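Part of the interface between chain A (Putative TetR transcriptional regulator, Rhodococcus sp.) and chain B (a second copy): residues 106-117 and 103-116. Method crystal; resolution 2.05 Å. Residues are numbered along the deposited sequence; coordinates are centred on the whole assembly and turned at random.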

# COMPACT_ATOMS: atom_id res chain seq x y z
N GLY A 106 -9.83 2.00 -4.92
CA GLY A 106 -8.74 1.13 -4.48
C GLY A 106 -8.01 0.48 -5.64
O GLY A 106 -8.52 -0.44 -6.27
N CYS A 107 -6.80 0.95 -5.92
CA CYS A 107 -6.08 0.52 -7.11
C CYS A 107 -5.20 -0.72 -6.85
O CYS A 107 -4.98 -1.10 -5.70
CB CYS A 107 -5.27 1.68 -7.71
SG CYS A 107 -3.96 2.31 -6.65
N MSE A 108 -4.73 -1.36 -7.92
CA MSE A 108 -3.88 -2.55 -7.80
C MSE A 108 -2.47 -2.13 -7.40
O MSE A 108 -1.59 -2.03 -8.24
CB MSE A 108 -3.86 -3.36 -9.10
CG MSE A 108 -5.20 -3.96 -9.44
SE MSE A 108 -5.29 -4.90 -11.15
CE MSE A 108 -4.95 -3.45 -12.49
N THR A 109 -2.29 -1.87 -6.09
CA THR A 109 -1.02 -1.40 -5.53
C THR A 109 0.02 -2.53 -5.45
O THR A 109 1.24 -2.29 -5.28
CB THR A 109 -1.21 -0.80 -4.08
OG1 THR A 109 -2.02 -1.68 -3.28
CG2 THR A 109 -1.86 0.59 -4.10
N VAL A 110 -0.45 -3.78 -5.51
CA VAL A 110 0.43 -4.94 -5.35
C VAL A 110 0.12 -5.99 -6.42
O VAL A 110 -0.96 -5.97 -7.00
CB VAL A 110 0.32 -5.63 -3.94
CG1 VAL A 110 0.95 -4.76 -2.86
CG2 VAL A 110 -1.13 -5.99 -3.60
N GLN A 111 1.05 -6.91 -6.62
CA GLN A 111 0.91 -7.93 -7.65
C GLN A 111 0.53 -9.32 -7.08
O GLN A 111 1.00 -10.35 -7.58
CB GLN A 111 2.18 -7.97 -8.52
CG GLN A 111 2.71 -6.58 -9.01
CD GLN A 111 3.69 -5.88 -8.02
OE1 GLN A 111 3.45 -4.74 -7.59
NE2 GLN A 111 4.79 -6.56 -7.68
N ALA A 112 -0.29 -9.34 -6.02
CA ALA A 112 -0.76 -10.58 -5.37
C ALA A 112 -2.02 -10.28 -4.58
O ALA A 112 -2.20 -9.18 -4.06
CB ALA A 112 0.32 -11.18 -4.46
N GLY A 113 -2.88 -11.29 -4.46
CA GLY A 113 -4.18 -11.14 -3.83
C GLY A 113 -4.47 -12.29 -2.90
O GLY A 113 -4.51 -13.44 -3.33
N LEU A 114 -4.64 -11.99 -1.61
CA LEU A 114 -5.04 -12.98 -0.63
C LEU A 114 -6.34 -13.65 -1.08
O LEU A 114 -6.39 -14.88 -1.20
CB LEU A 114 -5.19 -12.34 0.75
CG LEU A 114 -4.22 -12.64 1.90
CD1 LEU A 114 -3.89 -14.11 1.99
CD2 LEU A 114 -2.95 -11.87 1.87
N ALA A 115 -7.37 -12.85 -1.36
CA ALA A 115 -8.67 -13.41 -1.78
C ALA A 115 -8.71 -13.84 -3.26
O ALA A 115 -9.20 -14.93 -3.58
CB ALA A 115 -9.83 -12.43 -1.45
N SER A 116 -8.19 -12.99 -4.14
CA SER A 116 -8.35 -13.17 -5.59
C SER A 116 -7.55 -14.32 -6.22
O SER A 116 -7.76 -14.65 -7.39
CB SER A 116 -8.03 -11.86 -6.32
OG SER A 116 -8.74 -10.76 -5.78
N GLY A 117 -6.65 -14.95 -5.45
CA GLY A 117 -5.79 -16.00 -6.01
C GLY A 117 -4.66 -15.46 -6.86
O GLY A 117 -4.40 -14.25 -6.89
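Chain B 103-116: QPFGCMTVQAGLAS

The side chain of Gln B111 makes the strongest polar contacts. Its NE2 donates to Ala A112 O at 2.9 Å, and its OE1 accepts from Leu A114 N at 3.0 Å. Both bonds are nearly straight. One amide thus reads the backbone of chain A on both sides of Gly A113. The same NE2 also donates to Phe B105 O at 2.6 Å, which fixes the amide within chain B. Water 1 joins Gln A111 N (2.7 Å) to Pro B104 O (2.6 Å). Water 2 donates to Gln B111 OE1 at 2.7 Å. Ser A116 OG and Ser B116 OG form a weak hydrogen bond of 3.4 Å.

Chain A is mostly loop here, extended at Val A110 and Ala A112, with helical backbone angles at 114-116. Chain B begins with a type I turn, Gln B103 to Gly B106. Cys B107 occupies the N-cap position, right before the helix, which includes 108-112. Over the central part the two stretches run in opposite senses: Gly A106 lies by Leu B114 (CA to CA 5.1 Å), and Ala A112 lies by Phe B105 (CA to CA 5.1 Å).

Packing centres on the Phe B105 ring. Ala A112 CB covers one face, 4.0 Å from the ring centroid. Leu A114 CD2 covers the opposite face, 3.9 Å from the Phe B105 ring centroid. Gly A113 C meets the edge, 3.2 Å from Phe B105 CE2. Val A110 points toward chain B: its CG1 is 3.8 Å from Val B110 CG1 in the helix, and its CG2 is 3.9 Å from Leu B114 CD1 beyond it. Leu B114 CD2 reaches Cys A107 O at 3.3 Å. Farther out, Gly A106 CA lies 3.2 Å from Gly B113 O, too close to leave room for a CB on Gly A106. The two stretches bury 693 Å² in total.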

# COMPACT_ATOMS: atom_id res chain seq x y z
N GLN B 103 7.72 -10.45 0.86
CA GLN B 103 6.29 -10.72 1.05
C GLN B 103 5.37 -10.01 0.06
O GLN B 103 5.12 -8.81 0.26
CB GLN B 103 5.95 -10.21 2.47
CG GLN B 103 4.71 -10.83 3.08
CD GLN B 103 3.44 -10.17 2.62
OE1 GLN B 103 2.75 -10.68 1.75
NE2 GLN B 103 3.10 -9.06 3.24
N PRO B 104 4.80 -10.74 -0.94
CA PRO B 104 4.17 -10.10 -2.13
C PRO B 104 2.75 -9.53 -1.97
O PRO B 104 2.27 -8.88 -2.88
CB PRO B 104 4.16 -11.23 -3.17
CG PRO B 104 3.97 -12.47 -2.35
CD PRO B 104 4.68 -12.21 -1.01
N PHE B 105 2.09 -9.80 -0.85
CA PHE B 105 0.72 -9.32 -0.63
C PHE B 105 0.65 -7.89 -0.04
O PHE B 105 -0.38 -7.21 -0.11
CB PHE B 105 -0.05 -10.30 0.29
CG PHE B 105 -0.29 -11.65 -0.32
CD1 PHE B 105 0.53 -12.72 0.01
CD2 PHE B 105 -1.30 -11.83 -1.25
CE1 PHE B 105 0.32 -13.96 -0.55
CE2 PHE B 105 -1.51 -13.07 -1.83
CZ PHE B 105 -0.69 -14.14 -1.48
N GLY B 106 1.75 -7.46 0.57
CA GLY B 106 1.73 -6.25 1.35
C GLY B 106 1.05 -6.64 2.66
O GLY B 106 0.72 -7.83 2.88
N CYS B 107 0.87 -5.65 3.53
CA CYS B 107 0.25 -5.89 4.81
C CYS B 107 -1.25 -5.89 4.63
O CYS B 107 -1.79 -5.54 3.56
CB CYS B 107 0.70 -4.91 5.86
SG CYS B 107 0.07 -3.23 5.67
N MSE B 108 -1.94 -6.32 5.66
CA MSE B 108 -3.34 -6.59 5.51
C MSE B 108 -4.17 -5.36 5.13
O MSE B 108 -5.10 -5.45 4.32
CB MSE B 108 -3.85 -7.25 6.77
CG MSE B 108 -3.27 -8.65 6.99
SE MSE B 108 -3.48 -9.24 8.93
CE MSE B 108 -5.42 -8.93 9.06
N THR B 109 -3.89 -4.21 5.70
CA THR B 109 -4.59 -3.01 5.18
C THR B 109 -4.40 -2.71 3.67
O THR B 109 -5.34 -2.29 2.97
CB THR B 109 -4.30 -1.77 6.07
OG1 THR B 109 -4.78 -2.09 7.37
CG2 THR B 109 -4.92 -0.40 5.49
N VAL B 110 -3.19 -2.91 3.18
CA VAL B 110 -2.96 -2.82 1.75
C VAL B 110 -3.92 -3.79 1.02
O VAL B 110 -4.68 -3.37 0.15
CB VAL B 110 -1.47 -3.07 1.36
CG1 VAL B 110 -1.33 -3.36 -0.14
CG2 VAL B 110 -0.58 -1.86 1.78
N GLN B 111 -3.91 -5.06 1.42
CA GLN B 111 -4.83 -6.09 0.87
C GLN B 111 -6.33 -5.72 0.94
O GLN B 111 -7.08 -5.89 -0.06
CB GLN B 111 -4.56 -7.43 1.57
CG GLN B 111 -3.30 -8.12 1.05
CD GLN B 111 -3.47 -8.55 -0.42
OE1 GLN B 111 -4.50 -9.15 -0.78
NE2 GLN B 111 -2.46 -8.26 -1.28
N ALA B 112 -6.77 -5.22 2.11
CA ALA B 112 -8.17 -4.80 2.30
C ALA B 112 -8.56 -3.63 1.38
O ALA B 112 -9.73 -3.45 1.09
CB ALA B 112 -8.44 -4.42 3.76
N GLY B 113 -7.57 -2.85 0.93
CA GLY B 113 -7.82 -1.68 0.08
C GLY B 113 -8.01 -2.03 -1.39
O GLY B 113 -8.36 -1.15 -2.20
N LEU B 114 -7.80 -3.29 -1.76
CA LEU B 114 -7.97 -3.73 -3.15
C LEU B 114 -9.47 -4.03 -3.45
O LEU B 114 -10.21 -4.49 -2.56
CB LEU B 114 -7.08 -4.95 -3.46
CG LEU B 114 -5.55 -4.89 -3.22
CD1 LEU B 114 -4.93 -6.30 -3.04
CD2 LEU B 114 -4.78 -4.14 -4.31
N ALA B 115 -9.93 -3.75 -4.67
CA ALA B 115 -11.29 -4.16 -5.06
C ALA B 115 -11.28 -5.69 -5.13
O ALA B 115 -10.33 -6.28 -5.66
CB ALA B 115 -11.73 -3.53 -6.40
N SER B 116 -12.30 -6.32 -4.54
CA SER B 116 -12.30 -7.76 -4.24
C SER B 116 -11.11 -8.24 -3.41
O SER B 116 -10.46 -7.47 -2.69
CB SER B 116 -12.40 -8.61 -5.51
OG SER B 116 -11.96 -9.93 -5.25
O HOH W 1 3.09 -7.91 -5.20
O HOH W 2 -7.17 -9.52 -0.98